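Local coordinates for CysQ, sulfite synthesis pathway protein (PDB 3B8B) that probably converts adenosine 3',5'-bisphosphate to AMP and phosphate with the help of magnesium, as a bacterial member of the inositol monophosphatase family, at residues N117-V122 with S223-C228; G135-P140 with H253-A258; T244-T249 with L272-E277; V263-K268 with L280-I285. All coordinates share one frame; numbering follows the deposited sequence.

Contact 1: residues N117-V122 with S223-C228. With SO4 (sulfate ion), chain B.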
loop_
_atom_site.group_PDB
_atom_site.type_symbol
_atom_site.label_atom_id
_atom_site.label_comp_id
_atom_site.label_asym_id
_atom_site.label_seq_id
_atom_site.Cartn_x
_atom_site.Cartn_y
_atom_site.Cartn_z
ATOM N N ASN A 117 15.569 8.049 -2.911
ATOM C CA ASN A 117 14.910 7.866 -4.206
ATOM C C ASN A 117 13.425 8.256 -4.212
ATOM O O ASN A 117 12.836 8.444 -5.277
ATOM C CB ASN A 117 15.150 6.458 -4.707
ATOM C CG ASN A 117 16.624 6.216 -5.007
ATOM O OD1 ASN A 117 17.296 7.107 -5.533
ATOM N ND2 ASN A 117 17.131 5.008 -4.681
ATOM N N GLY A 118 12.833 8.391 -3.022
ATOM C CA GLY A 118 11.598 9.126 -2.848
ATOM C C GLY A 118 10.275 8.391 -2.978
ATOM O O GLY A 118 9.229 9.032 -2.792
ATOM N N GLU A 119 10.293 7.098 -3.318
ATOM C CA GLU A 119 9.041 6.347 -3.580
ATOM C C GLU A 119 8.705 5.350 -2.466
ATOM O O GLU A 119 8.417 4.176 -2.694
ATOM C CB GLU A 119 9.063 5.722 -4.972
ATOM C CG GLU A 119 9.117 6.818 -6.056
ATOM C CD GLU A 119 9.162 6.296 -7.489
ATOM O OE1 GLU A 119 9.064 5.066 -7.691
ATOM O OE2 GLU A 119 9.280 7.141 -8.444
ATOM N N PHE A 120 8.804 5.861 -1.249
ATOM C CA PHE A 120 8.333 5.147 -0.047
ATOM C C PHE A 120 6.872 5.546 0.219
ATOM O O PHE A 120 6.379 6.553 -0.302
ATOM C CB PHE A 120 9.229 5.446 1.147
ATOM C CG PHE A 120 9.454 6.927 1.391
ATOM C CD1 PHE A 120 8.557 7.688 2.136
ATOM C CD2 PHE A 120 10.567 7.559 0.834
ATOM C CE1 PHE A 120 8.772 9.041 2.340
ATOM C CE2 PHE A 120 10.781 8.901 1.049
ATOM C CZ PHE A 120 9.883 9.649 1.756
ATOM N N THR A 121 6.184 4.738 1.034
ATOM C CA THR A 121 4.748 4.877 1.208
ATOM C C THR A 121 4.324 4.599 2.656
ATOM O O THR A 121 5.014 3.905 3.417
ATOM C CB THR A 121 3.982 3.852 0.338
ATOM O OG1 THR A 121 4.398 2.525 0.711
ATOM C CG2 THR A 121 4.227 4.069 -1.173
ATOM N N VAL A 122 3.166 5.143 2.998
ATOM C CA VAL A 122 2.416 4.771 4.196
ATOM C C VAL A 122 1.293 3.838 3.737
ATOM O O VAL A 122 0.629 4.128 2.723
ATOM C CB VAL A 122 1.805 6.016 4.870
ATOM C CG1 VAL A 122 1.105 5.629 6.183
ATOM C CG2 VAL A 122 2.875 7.109 5.135
ATOM N N SER A 223 8.083 0.550 -3.678
ATOM C CA SER A 223 7.130 0.161 -2.620
ATOM C C SER A 223 5.815 -0.317 -3.247
ATOM O O SER A 223 5.776 -0.938 -4.324
ATOM C CB SER A 223 6.993 1.346 -1.643
ATOM O OG SER A 223 6.098 1.077 -0.585
ATOM N N SER A 224 4.726 -0.050 -2.556
ATOM C CA SER A 224 3.407 -0.489 -2.976
ATOM C C SER A 224 2.800 0.316 -4.113
ATOM O O SER A 224 1.692 0.022 -4.575
ATOM C CB SER A 224 2.480 -0.491 -1.771
ATOM O OG SER A 224 2.493 0.809 -1.213
ATOM N N ILE A 225 3.498 1.341 -4.605
ATOM C CA ILE A 225 3.051 2.049 -5.795
ATOM C C ILE A 225 2.925 1.018 -6.935
ATOM O O ILE A 225 2.113 1.176 -7.837
ATOM C CB ILE A 225 4.023 3.185 -6.184
ATOM C CG1 ILE A 225 4.204 4.156 -5.021
ATOM C CG2 ILE A 225 3.519 3.884 -7.434
ATOM C CD1 ILE A 225 5.260 5.240 -5.258
ATOM N N LYS A 226 3.741 -0.030 -6.878
ATOM C CA LYS A 226 3.682 -1.071 -7.929
ATOM C C LYS A 226 2.309 -1.730 -8.006
ATOM O O LYS A 226 1.832 -2.058 -9.090
ATOM C CB LYS A 226 4.778 -2.104 -7.723
ATOM C CG LYS A 226 6.180 -1.500 -7.951
ATOM C CD LYS A 226 7.323 -2.492 -7.913
ATOM C CE LYS A 226 7.630 -2.942 -6.520
ATOM N NZ LYS A 226 8.110 -1.836 -5.626
ATOM N N ILE A 227 1.658 -1.891 -6.857
ATOM C CA ILE A 227 0.311 -2.458 -6.823
ATOM C C ILE A 227 -0.660 -1.418 -7.382
ATOM O O ILE A 227 -1.561 -1.723 -8.185
ATOM C CB ILE A 227 -0.099 -2.876 -5.389
ATOM C CG1 ILE A 227 0.872 -3.929 -4.784
ATOM C CG2 ILE A 227 -1.575 -3.395 -5.423
ATOM C CD1 ILE A 227 0.637 -4.185 -3.297
ATOM N N CYS A 228 -0.454 -0.159 -6.977
ATOM C CA CYS A 228 -1.263 0.957 -7.448
ATOM C C CYS A 228 -1.230 1.151 -8.959
ATOM O O CYS A 228 -2.226 1.515 -9.551
ATOM C CB CYS A 228 -0.875 2.258 -6.753
ATOM S SG CYS A 228 -1.179 2.211 -4.952
HETATM S S SO4 B . 9.948 -2.764 -2.715
HETATM O O1 SO4 B . 8.589 -3.261 -2.949
HETATM O O2 SO4 B . 9.906 -1.898 -1.529
HETATM O O3 SO4 B . 10.819 -3.915 -2.387
HETATM O O4 SO4 B . 10.536 -2.110 -3.835
#
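Thr-121 OG1 is gripped by three side chains: it lies 2.6 Å from Ser-223 OG and 3.2 Å from Ser-224 OG, and Asn-123 ND2 donates to it as well. The hydroxyl stands between its own backbone N and carbonyl carbon (chi1 59°), a rotation that turns OG1 to the two serines and lays the methyl CG2 alongside Ile-225, 3.8 Å from CG1. Ser-223 OG is also bonded to Asp-108 OD2, while Ser-224 OG pairs with Asn-123 OD1, so that the three hydroxyls form one network. Beside it the apolar side is closed by Ile-225, whose CD1 reaches Glu-119 CB at 3.8 Å; the carboxylate of Glu-119 bonds Gly-222 N. Lys-226, in the first turn of helix 225-232, bends back at chi3 and chi4. Its NZ donates to Ser-223 O on a lone pair (2.8 Å), to two sulfate oxygens, O4 at 3.0 Å and O1, and to Ser-221 O. The sulfate, probably from the crystallisation liquor and also held by Ser-194 and Arg-240, suggests an anion-binding spot. Asp-108 is a predicted magnesium ligand, and Ser-223, itself fixed by Thr-121, may therefore orient that carboxylate from the second shell.

Contact 2: residues G135-P140 with H253-A258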
loop_
_atom_site.group_PDB
_atom_site.type_symbol
_atom_site.label_atom_id
_atom_site.label_comp_id
_atom_site.label_asym_id
_atom_site.label_seq_id
_atom_site.Cartn_x
_atom_site.Cartn_y
_atom_site.Cartn_z
ATOM N N GLY A 135 -8.383 0.173 1.871
ATOM C CA GLY A 135 -6.954 0.453 1.847
ATOM C C GLY A 135 -6.654 1.908 1.552
ATOM O O GLY A 135 -7.381 2.564 0.827
ATOM N N VAL A 136 -5.546 2.381 2.112
ATOM C CA VAL A 136 -5.023 3.698 1.832
ATOM C C VAL A 136 -3.525 3.567 1.669
ATOM O O VAL A 136 -2.852 2.966 2.511
ATOM C CB VAL A 136 -5.330 4.710 2.983
ATOM C CG1 VAL A 136 -4.772 6.104 2.593
ATOM C CG2 VAL A 136 -6.835 4.784 3.243
ATOM N N ILE A 137 -3.012 4.134 0.578
ATOM C CA ILE A 137 -1.572 4.299 0.386
ATOM C C ILE A 137 -1.294 5.763 0.135
ATOM O O ILE A 137 -1.939 6.372 -0.734
ATOM C CB ILE A 137 -1.081 3.469 -0.806
ATOM C CG1 ILE A 137 -1.229 1.991 -0.468
ATOM C CG2 ILE A 137 0.368 3.824 -1.227
ATOM C CD1 ILE A 137 -0.929 1.044 -1.687
ATOM N N TYR A 138 -0.372 6.322 0.909
ATOM C CA TYR A 138 0.054 7.704 0.720
ATOM C C TYR A 138 1.528 7.728 0.360
ATOM O O TYR A 138 2.340 7.047 0.998
ATOM C CB TYR A 138 -0.203 8.555 1.965
ATOM C CG TYR A 138 0.065 10.037 1.750
ATOM C CD1 TYR A 138 -0.492 10.729 0.660
ATOM C CD2 TYR A 138 0.847 10.772 2.645
ATOM C CE1 TYR A 138 -0.248 12.076 0.485
ATOM C CE2 TYR A 138 1.090 12.104 2.452
ATOM C CZ TYR A 138 0.535 12.756 1.398
ATOM O OH TYR A 138 0.767 14.107 1.245
ATOM N N VAL A 139 1.853 8.478 -0.695
ATOM C CA VAL A 139 3.215 8.629 -1.197
ATOM C C VAL A 139 3.665 10.051 -0.821
ATOM O O VAL A 139 3.349 11.019 -1.524
ATOM C CB VAL A 139 3.286 8.459 -2.734
ATOM C CG1 VAL A 139 4.759 8.382 -3.163
ATOM C CG2 VAL A 139 2.505 7.205 -3.185
ATOM N N PRO A 140 4.299 10.201 0.357
ATOM C CA PRO A 140 4.487 11.571 0.864
ATOM C C PRO A 140 5.275 12.531 -0.031
ATOM O O PRO A 140 4.923 13.715 -0.135
ATOM C CB PRO A 140 5.183 11.352 2.213
ATOM C CG PRO A 140 4.793 9.995 2.633
ATOM C CD PRO A 140 4.748 9.194 1.347
ATOM N N HIS A 253 -3.793 -4.149 -1.968
ATOM C CA HIS A 253 -4.668 -5.252 -2.359
ATOM C C HIS A 253 -6.136 -4.803 -2.297
ATOM O O HIS A 253 -6.907 -5.079 -3.204
ATOM C CB HIS A 253 -4.347 -6.439 -1.450
ATOM C CG HIS A 253 -5.000 -7.721 -1.825
ATOM N ND1 HIS A 253 -4.652 -8.895 -1.213
ATOM C CD2 HIS A 253 -5.971 -8.027 -2.718
ATOM C CE1 HIS A 253 -5.377 -9.886 -1.711
ATOM N NE2 HIS A 253 -6.192 -9.387 -2.626
ATOM N N ALA A 254 -6.528 -4.064 -1.254
ATOM C CA ALA A 254 -7.881 -3.525 -1.205
ATOM C C ALA A 254 -8.140 -2.590 -2.385
ATOM O O ALA A 254 -9.210 -2.610 -2.996
ATOM C CB ALA A 254 -8.116 -2.791 0.129
ATOM N N ILE A 255 -7.149 -1.757 -2.670
ATOM C CA ILE A 255 -7.224 -0.798 -3.757
ATOM C C ILE A 255 -7.362 -1.540 -5.091
ATOM O O ILE A 255 -8.244 -1.253 -5.910
ATOM C CB ILE A 255 -6.041 0.194 -3.699
ATOM C CG1 ILE A 255 -6.185 1.090 -2.455
ATOM C CG2 ILE A 255 -5.961 1.025 -4.986
ATOM C CD1 ILE A 255 -4.836 1.700 -2.002
ATOM N N ALA A 256 -6.511 -2.527 -5.282
ATOM C CA ALA A 256 -6.563 -3.341 -6.496
ATOM C C ALA A 256 -7.947 -3.973 -6.699
ATOM O O ALA A 256 -8.541 -3.895 -7.792
ATOM C CB ALA A 256 -5.472 -4.401 -6.405
ATOM N N ARG A 257 -8.479 -4.597 -5.663
ATOM C CA ARG A 257 -9.784 -5.247 -5.774
ATOM C C ARG A 257 -10.888 -4.285 -6.194
ATOM O O ARG A 257 -11.712 -4.595 -7.060
ATOM C CB ARG A 257 -10.144 -5.956 -4.478
ATOM C CG ARG A 257 -9.396 -7.264 -4.313
ATOM C CD ARG A 257 -9.564 -7.910 -2.925
ATOM N NE ARG A 257 -10.952 -8.098 -2.539
ATOM C CZ ARG A 257 -11.655 -9.212 -2.696
ATOM N NH1 ARG A 257 -11.143 -10.292 -3.300
ATOM N NH2 ARG A 257 -12.921 -9.228 -2.263
ATOM N N ALA A 258 -10.891 -3.102 -5.593
ATOM C CA ALA A 258 -11.939 -2.120 -5.872
ATOM C C ALA A 258 -11.813 -1.509 -7.286
ATOM O O ALA A 258 -12.789 -0.958 -7.816
ATOM C CB ALA A 258 -11.967 -1.037 -4.809
#
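Ile-137 and Ile-255 share one side-chain shape, with CG1 anti to the carbonyl carbon (chi1 -67° and -68°) and CD1 carried outward by an extended chi2, and these torsions bring their ends together between strand and helix. Ile-255 CD1 lies 3.9 Å from Ile-137 CG1, the two chains meeting at a slant. On its way there Ile-255 passes over the backbone of Gly-135, its CG1 3.8 Å from Gly-135 O. One residue earlier in the helix, the methyl of Ala-254 presses on the same glycine, with CB 3.4 Å from Gly-135 N. At Gly-135 the strand offers bare backbone to the helix: the CA atoms of Gly-135 and Ala-254 are 5.1 Å apart, and the short axes approach to 7.3 Å. The contact is buried and made by apolar side chains, two of which rest on the glycine backbone, a helix lying across a sheet at 113° to the strand direction. Helix 246-258 shares this face of the six-stranded sheet with helix 225-232, whose Cys-228 touches Ile-137 and whose Ala-231 touches Ile-255. Strand 144-149 continues the surface through Ala-148, and Val-136 turns to the other face, where helix 20-43 packs.

Contact 3: residues T244-T249 with L272-E277. With SO4 (sulfate ion), chain G.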
loop_
_atom_site.group_PDB
_atom_site.type_symbol
_atom_site.label_atom_id
_atom_site.label_comp_id
_atom_site.label_asym_id
_atom_site.label_seq_id
_atom_site.Cartn_x
_atom_site.Cartn_y
_atom_site.Cartn_z
ATOM N N THR A 244 7.572 -10.865 1.070
ATOM C CA THR A 244 7.048 -9.559 1.514
ATOM C C THR A 244 6.167 -9.854 2.717
ATOM O O THR A 244 5.848 -10.993 2.963
ATOM C CB THR A 244 6.218 -8.870 0.424
ATOM O OG1 THR A 244 5.041 -9.643 0.131
ATOM C CG2 THR A 244 7.023 -8.603 -0.850
HETATM N N MSE A 245 5.822 -8.816 3.482
HETATM C CA MSE A 245 5.001 -8.941 4.660
HETATM C C MSE A 245 3.568 -8.469 4.365
HETATM O O MSE A 245 3.344 -7.581 3.534
HETATM C CB MSE A 245 5.571 -8.108 5.829
HETATM C CG MSE A 245 6.988 -8.452 6.211
HETATM SE SE MSE A 245 7.104 -10.277 6.883
HETATM C CE MSE A 245 6.354 -10.047 8.578
ATOM N N GLU A 246 2.613 -9.047 5.083
ATOM C CA GLU A 246 1.192 -8.706 4.908
ATOM C C GLU A 246 0.911 -7.211 4.881
ATOM O O GLU A 246 0.116 -6.734 4.089
ATOM C CB GLU A 246 0.334 -9.317 5.992
ATOM C CG GLU A 246 0.130 -10.835 5.884
ATOM C CD GLU A 246 -0.886 -11.352 6.875
ATOM O OE1 GLU A 246 -1.703 -10.539 7.400
ATOM O OE2 GLU A 246 -0.917 -12.575 7.113
ATOM N N TRP A 247 1.557 -6.486 5.782
ATOM C CA TRP A 247 1.340 -5.043 5.898
ATOM C C TRP A 247 1.822 -4.243 4.700
ATOM O O TRP A 247 1.425 -3.094 4.529
ATOM C CB TRP A 247 1.930 -4.485 7.204
ATOM C CG TRP A 247 3.254 -4.944 7.604
ATOM C CD1 TRP A 247 4.461 -4.759 6.954
ATOM C CD2 TRP A 247 3.546 -5.673 8.786
ATOM N NE1 TRP A 247 5.472 -5.356 7.687
ATOM C CE2 TRP A 247 4.933 -5.908 8.812
ATOM C CE3 TRP A 247 2.763 -6.137 9.842
ATOM C CZ2 TRP A 247 5.544 -6.608 9.851
ATOM C CZ3 TRP A 247 3.374 -6.835 10.870
ATOM C CH2 TRP A 247 4.746 -7.066 10.858
ATOM N N ASP A 248 2.675 -4.823 3.844
ATOM C CA ASP A 248 3.074 -4.123 2.645
ATOM C C ASP A 248 2.196 -4.360 1.429
ATOM O O ASP A 248 2.344 -3.674 0.428
ATOM C CB ASP A 248 4.531 -4.369 2.388
ATOM C CG ASP A 248 5.368 -3.771 3.496
ATOM O OD1 ASP A 248 4.994 -2.646 3.979
ATOM O OD2 ASP A 248 6.310 -4.410 3.942
ATOM N N THR A 249 1.317 -5.358 1.517
ATOM C CA THR A 249 0.398 -5.622 0.432
ATOM C C THR A 249 -1.076 -5.326 0.727
ATOM O O THR A 249 -1.845 -5.096 -0.204
ATOM C CB THR A 249 0.493 -7.080 -0.073
ATOM O OG1 THR A 249 0.159 -8.003 0.951
ATOM C CG2 THR A 249 1.928 -7.383 -0.626
ATOM N N LEU A 272 -4.073 -13.452 -1.989
ATOM C CA LEU A 272 -3.357 -13.396 -0.704
ATOM C C LEU A 272 -4.370 -13.308 0.437
ATOM O O LEU A 272 -5.389 -12.627 0.304
ATOM C CB LEU A 272 -2.468 -12.183 -0.631
ATOM C CG LEU A 272 -1.198 -12.113 -1.476
ATOM C CD1 LEU A 272 -0.485 -10.736 -1.251
ATOM C CD2 LEU A 272 -0.276 -13.260 -1.146
ATOM N N ARG A 273 -4.080 -14.000 1.536
ATOM C CA ARG A 273 -4.930 -13.980 2.739
ATOM C C ARG A 273 -4.176 -13.319 3.874
ATOM O O ARG A 273 -2.950 -13.299 3.885
ATOM C CB ARG A 273 -5.313 -15.407 3.154
ATOM C CG ARG A 273 -6.016 -16.218 2.087
ATOM C CD ARG A 273 -7.135 -15.428 1.435
ATOM N NE ARG A 273 -8.013 -16.230 0.580
ATOM C CZ ARG A 273 -9.100 -15.729 -0.016
ATOM N NH1 ARG A 273 -9.433 -14.451 0.155
ATOM N NH2 ARG A 273 -9.869 -16.516 -0.773
ATOM N N TYR A 274 -4.918 -12.801 4.853
ATOM C CA TYR A 274 -4.337 -11.962 5.891
ATOM C C TYR A 274 -4.676 -12.425 7.303
ATOM O O TYR A 274 -5.544 -13.297 7.508
ATOM C CB TYR A 274 -4.733 -10.499 5.677
ATOM C CG TYR A 274 -4.217 -9.983 4.352
ATOM C CD1 TYR A 274 -4.932 -10.177 3.174
ATOM C CD2 TYR A 274 -2.963 -9.376 4.259
ATOM C CE1 TYR A 274 -4.421 -9.751 1.927
ATOM C CE2 TYR A 274 -2.461 -8.954 3.040
ATOM C CZ TYR A 274 -3.177 -9.152 1.873
ATOM O OH TYR A 274 -2.630 -8.714 0.667
ATOM N N ASN A 275 -3.936 -11.853 8.253
ATOM C CA ASN A 275 -3.963 -12.223 9.657
ATOM C C ASN A 275 -3.599 -13.690 9.834
ATOM O O ASN A 275 -4.150 -14.401 10.679
ATOM C CB ASN A 275 -5.305 -11.906 10.314
ATOM C CG ASN A 275 -5.193 -11.849 11.842
ATOM O OD1 ASN A 275 -4.127 -11.534 12.368
ATOM N ND2 ASN A 275 -6.290 -12.104 12.535
ATOM N N LYS A 276 -2.639 -14.125 9.025
ATOM C CA LYS A 276 -2.175 -15.511 9.051
ATOM C C LYS A 276 -1.258 -15.741 10.244
ATOM O O LYS A 276 -0.760 -14.790 10.839
ATOM C CB LYS A 276 -1.408 -15.824 7.764
ATOM C CG LYS A 276 -2.179 -15.572 6.468
ATOM C CD LYS A 276 -1.446 -16.144 5.258
ATOM C CE LYS A 276 0.035 -15.801 5.242
ATOM N NZ LYS A 276 0.299 -14.298 5.248
ATOM N N GLU A 277 -0.986 -17.012 10.557
ATOM C CA GLU A 277 -0.047 -17.330 11.619
ATOM C C GLU A 277 1.323 -16.745 11.320
ATOM O O GLU A 277 1.947 -16.129 12.201
ATOM C CB GLU A 277 0.045 -18.837 11.859
ATOM C CG GLU A 277 0.959 -19.157 13.015
ATOM C CD GLU A 277 0.716 -20.523 13.584
ATOM O OE1 GLU A 277 0.271 -21.420 12.813
ATOM O OE2 GLU A 277 0.971 -20.672 14.803
HETATM S S SO4 G . -2.827 -19.530 8.760
HETATM O O1 SO4 G . -1.830 -19.741 7.702
HETATM O O2 SO4 G . -3.934 -18.700 8.267
HETATM O O3 SO4 G . -2.211 -18.855 9.888
HETATM O O4 SO4 G . -3.338 -20.830 9.207
#
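Glu-246 can be followed outward from CB, which rests 3.7 Å from Tyr-274 CD2. CG runs on beside the same ring and comes 3.5 Å from Lys-276 NZ. Held extended by chi2 (-172°), the chain then delivers its carboxylate into the bend of residues 274-276, the carboxylate plane standing 87° from that of the tyrosine ring. OE1 takes the N-H of Asn-275 on its syn side at 2.7 Å. OE2 has two donors: Lys-276 N, straight and on the syn lone pair at 3.0 Å, and Lys-276 NZ, which reaches the anti side at 2.8 Å and adds a salt bridge. Bends at chi3 and chi4 curl the lysine chain back over OE2, and NZ also bonds Leu-280 O. Farther along, Tyr-274 OH lies 2.9 Å from Thr-249 OG1, which sits in the plane of the ring at its edge, and OH is bonded to His-253 ND1 too. Leu-272 CD1 covers Thr-249 OG1 from 3.6 Å. Three donors thus hold one buried carboxylate, fix its rotation and clamp the loop to the start of helix 246-258; together they would be expected to stabilise the negative charge of Glu-246. Two residues on, Asp-248 points away from this loop, and its carboxylate lies close to those of Asp-105 and Asp-108, its predicted partners in magnesium binding, which is consistent with the clamp steadying the backbone that carries this ligand.

Contact 4: residues V263-K268 with L280-I285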
loop_
_atom_site.group_PDB
_atom_site.type_symbol
_atom_site.label_atom_id
_atom_site.label_comp_id
_atom_site.label_asym_id
_atom_site.label_seq_id
_atom_site.Cartn_x
_atom_site.Cartn_y
_atom_site.Cartn_z
ATOM N N VAL A 263 -4.921 -9.525 -6.264
ATOM C CA VAL A 263 -3.560 -9.876 -5.863
ATOM C C VAL A 263 -3.594 -11.382 -5.524
ATOM O O VAL A 263 -4.004 -11.797 -4.423
ATOM C CB VAL A 263 -3.041 -9.051 -4.669
ATOM C CG1 VAL A 263 -1.581 -9.421 -4.356
ATOM C CG2 VAL A 263 -3.180 -7.550 -4.956
ATOM N N TYR A 264 -3.190 -12.186 -6.496
ATOM C CA TYR A 264 -3.235 -13.649 -6.383
ATOM C C TYR A 264 -1.979 -14.190 -5.718
ATOM O O TYR A 264 -0.864 -13.665 -5.938
ATOM C CB TYR A 264 -3.356 -14.288 -7.780
ATOM C CG TYR A 264 -4.669 -13.989 -8.446
ATOM C CD1 TYR A 264 -5.824 -14.661 -8.064
ATOM C CD2 TYR A 264 -4.780 -12.997 -9.425
ATOM C CE1 TYR A 264 -7.038 -14.371 -8.645
ATOM C CE2 TYR A 264 -5.999 -12.706 -10.012
ATOM C CZ TYR A 264 -7.108 -13.382 -9.632
ATOM O OH TYR A 264 -8.347 -13.117 -10.183
ATOM N N GLN A 265 -2.141 -15.267 -4.962
ATOM C CA GLN A 265 -1.013 -16.120 -4.610
ATOM C C GLN A 265 -0.489 -16.710 -5.923
ATOM O O GLN A 265 -1.229 -17.342 -6.676
ATOM C CB GLN A 265 -1.440 -17.206 -3.636
ATOM C CG GLN A 265 -1.898 -16.683 -2.279
ATOM C CD GLN A 265 -2.340 -17.813 -1.376
ATOM O OE1 GLN A 265 -1.587 -18.792 -1.172
ATOM N NE2 GLN A 265 -3.572 -17.730 -0.851
ATOM N N ALA A 266 0.776 -16.478 -6.206
ATOM C CA ALA A 266 1.354 -16.934 -7.477
ATOM C C ALA A 266 1.265 -18.446 -7.564
ATOM O O ALA A 266 1.648 -19.164 -6.635
ATOM C CB ALA A 266 2.789 -16.449 -7.632
ATOM N N GLY A 267 0.679 -18.919 -8.660
ATOM C CA GLY A 267 0.495 -20.345 -8.904
ATOM C C GLY A 267 -0.818 -20.891 -8.413
ATOM O O GLY A 267 -1.098 -22.074 -8.600
ATOM N N LYS A 268 -1.613 -20.057 -7.756
ATOM C CA LYS A 268 -2.931 -20.430 -7.268
ATOM C C LYS A 268 -3.979 -19.490 -7.837
ATOM O O LYS A 268 -3.649 -18.451 -8.385
ATOM C CB LYS A 268 -2.963 -20.315 -5.755
ATOM C CG LYS A 268 -2.085 -21.309 -5.055
ATOM C CD LYS A 268 -2.314 -21.169 -3.591
ATOM C CE LYS A 268 -1.373 -21.993 -2.762
ATOM N NZ LYS A 268 -1.759 -21.728 -1.320
ATOM N N LEU A 280 4.494 -13.363 6.771
ATOM C CA LEU A 280 5.029 -13.394 5.420
ATOM C C LEU A 280 3.916 -13.722 4.439
ATOM O O LEU A 280 3.110 -14.624 4.700
ATOM C CB LEU A 280 6.106 -14.485 5.271
ATOM C CG LEU A 280 7.498 -14.120 5.765
ATOM C CD1 LEU A 280 8.357 -15.363 6.043
ATOM C CD2 LEU A 280 8.170 -13.213 4.768
ATOM N N ASN A 281 3.905 -12.997 3.327
ATOM C CA ASN A 281 3.129 -13.375 2.141
ATOM C C ASN A 281 3.926 -14.420 1.372
ATOM O O ASN A 281 5.155 -14.279 1.253
ATOM C CB ASN A 281 2.926 -12.205 1.162
ATOM C CG ASN A 281 2.089 -11.051 1.708
ATOM O OD1 ASN A 281 2.444 -9.848 1.507
ATOM N ND2 ASN A 281 0.987 -11.365 2.326
ATOM N N PRO A 282 3.227 -15.343 0.696
ATOM C CA PRO A 282 3.878 -16.080 -0.399
ATOM C C PRO A 282 4.097 -15.176 -1.605
ATOM O O PRO A 282 3.684 -13.995 -1.604
ATOM C CB PRO A 282 2.852 -17.163 -0.752
ATOM C CG PRO A 282 1.539 -16.535 -0.449
ATOM C CD PRO A 282 1.793 -15.667 0.803
ATOM N N TRP A 283 4.694 -15.733 -2.659
ATOM C CA TRP A 283 4.781 -15.059 -3.934
ATOM C C TRP A 283 3.400 -14.586 -4.359
ATOM O O TRP A 283 2.424 -15.313 -4.163
ATOM C CB TRP A 283 5.271 -16.007 -5.000
ATOM C CG TRP A 283 6.681 -16.471 -4.837
ATOM C CD1 TRP A 283 7.594 -16.025 -3.949
ATOM C CD2 TRP A 283 7.350 -17.414 -5.672
ATOM N NE1 TRP A 283 8.809 -16.663 -4.160
ATOM C CE2 TRP A 283 8.671 -17.526 -5.210
ATOM C CE3 TRP A 283 6.953 -18.177 -6.756
ATOM C CZ2 TRP A 283 9.608 -18.381 -5.809
ATOM C CZ3 TRP A 283 7.886 -19.019 -7.363
ATOM C CH2 TRP A 283 9.183 -19.124 -6.871
ATOM N N PHE A 284 3.332 -13.406 -4.973
ATOM C CA PHE A 284 2.050 -12.901 -5.488
ATOM C C PHE A 284 2.179 -12.301 -6.880
ATOM O O PHE A 284 3.286 -12.008 -7.342
ATOM C CB PHE A 284 1.408 -11.909 -4.502
ATOM C CG PHE A 284 2.154 -10.620 -4.331
ATOM C CD1 PHE A 284 1.975 -9.584 -5.232
ATOM C CD2 PHE A 284 3.034 -10.418 -3.263
ATOM C CE1 PHE A 284 2.630 -8.404 -5.093
ATOM C CE2 PHE A 284 3.699 -9.216 -3.123
ATOM C CZ PHE A 284 3.485 -8.201 -4.033
ATOM N N ILE A 285 1.021 -12.125 -7.509
ATOM C CA ILE A 285 0.884 -11.513 -8.830
ATOM C C ILE A 285 -0.350 -10.617 -8.821
ATOM O O ILE A 285 -1.468 -11.092 -8.542
ATOM C CB ILE A 285 0.657 -12.551 -9.931
ATOM C CG1 ILE A 285 1.820 -13.538 -10.017
ATOM C CG2 ILE A 285 0.481 -11.884 -11.294
ATOM C CD1 ILE A 285 1.477 -14.714 -10.843
HETATM O O HOH W 1 2.183 -18.416 -3.985
#
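Backbone hydrogen bonds come first where Tyr-264 faces Ile-285. The two form an antiparallel hydrogen-bonded pair, Tyr-264 N giving to Ile-285 O and Ile-285 N to Tyr-264 O, both at 2.9 Å. Gln-265 and Phe-284 follow as a non-hydrogen-bonded pair, and beyond them Ala-266 N reaches Trp-283 O at 2.9 Å. That last bond is nearly straight at the hydrogen (171°), yet the donor stands well above the carbonyl plane. A water joins the same end, donating to Ala-266 O and to Trp-283 O. CA-H...O contacts accompany the pairing, with Phe-284 CA 3.0 Å from Tyr-264 O.

Apolar contacts fill the flanks. Ala-266 CB meets Trp-283 CB at 3.6 Å. The side chains of Val-263 and Phe-284 run alongside each other in the same direction; the first torsion of Phe-284 places CG between backbone N and carbonyl carbon (chi1 67°), and Val-263 CG1 comes 3.7 Å from Phe-284 CD1. The side chain of Gln-265 crosses that of Pro-282 at a slant, CG nearest CG.

Further polar bonds hold the turn itself. Residues 265-268 make a type II turn with Gly-267 at positive phi, closed by Lys-268 N to Gln-265 O, and Lys-268 NZ reaches Gln-265 OE1.

Strand 280-288 is the shared member of a small antiparallel sheet, pairing also with strands 238-240 and 244-245. Trp-283 stacks on Phe-241, and Phe-284 meets Tyr-238 edge to face and touches Thr-249 of helix 246-258.

From the N terminus, contact 1 opens in the loop leading into strand 121-128, and contact 2 opens on the next strand, 131-139. Contact 1 closes about a hundred residues later at the start of helix 225-232, contact 2 on helix 246-258 after it, so the two loops cross. Contact 3 opens at the head of that same helix before contact 2 closes and ends after it, so these cross; contacts 3 and 4 cross in turn, whereas contact 1 precedes both in series. Contacts 1 and 2 join the six-stranded sheet to the two helices. Contact 3 joins loop 272-277 to the head of helix 246-258, which it shares with contact 2, and contact 4 pairs strands within the small antiparallel sheet.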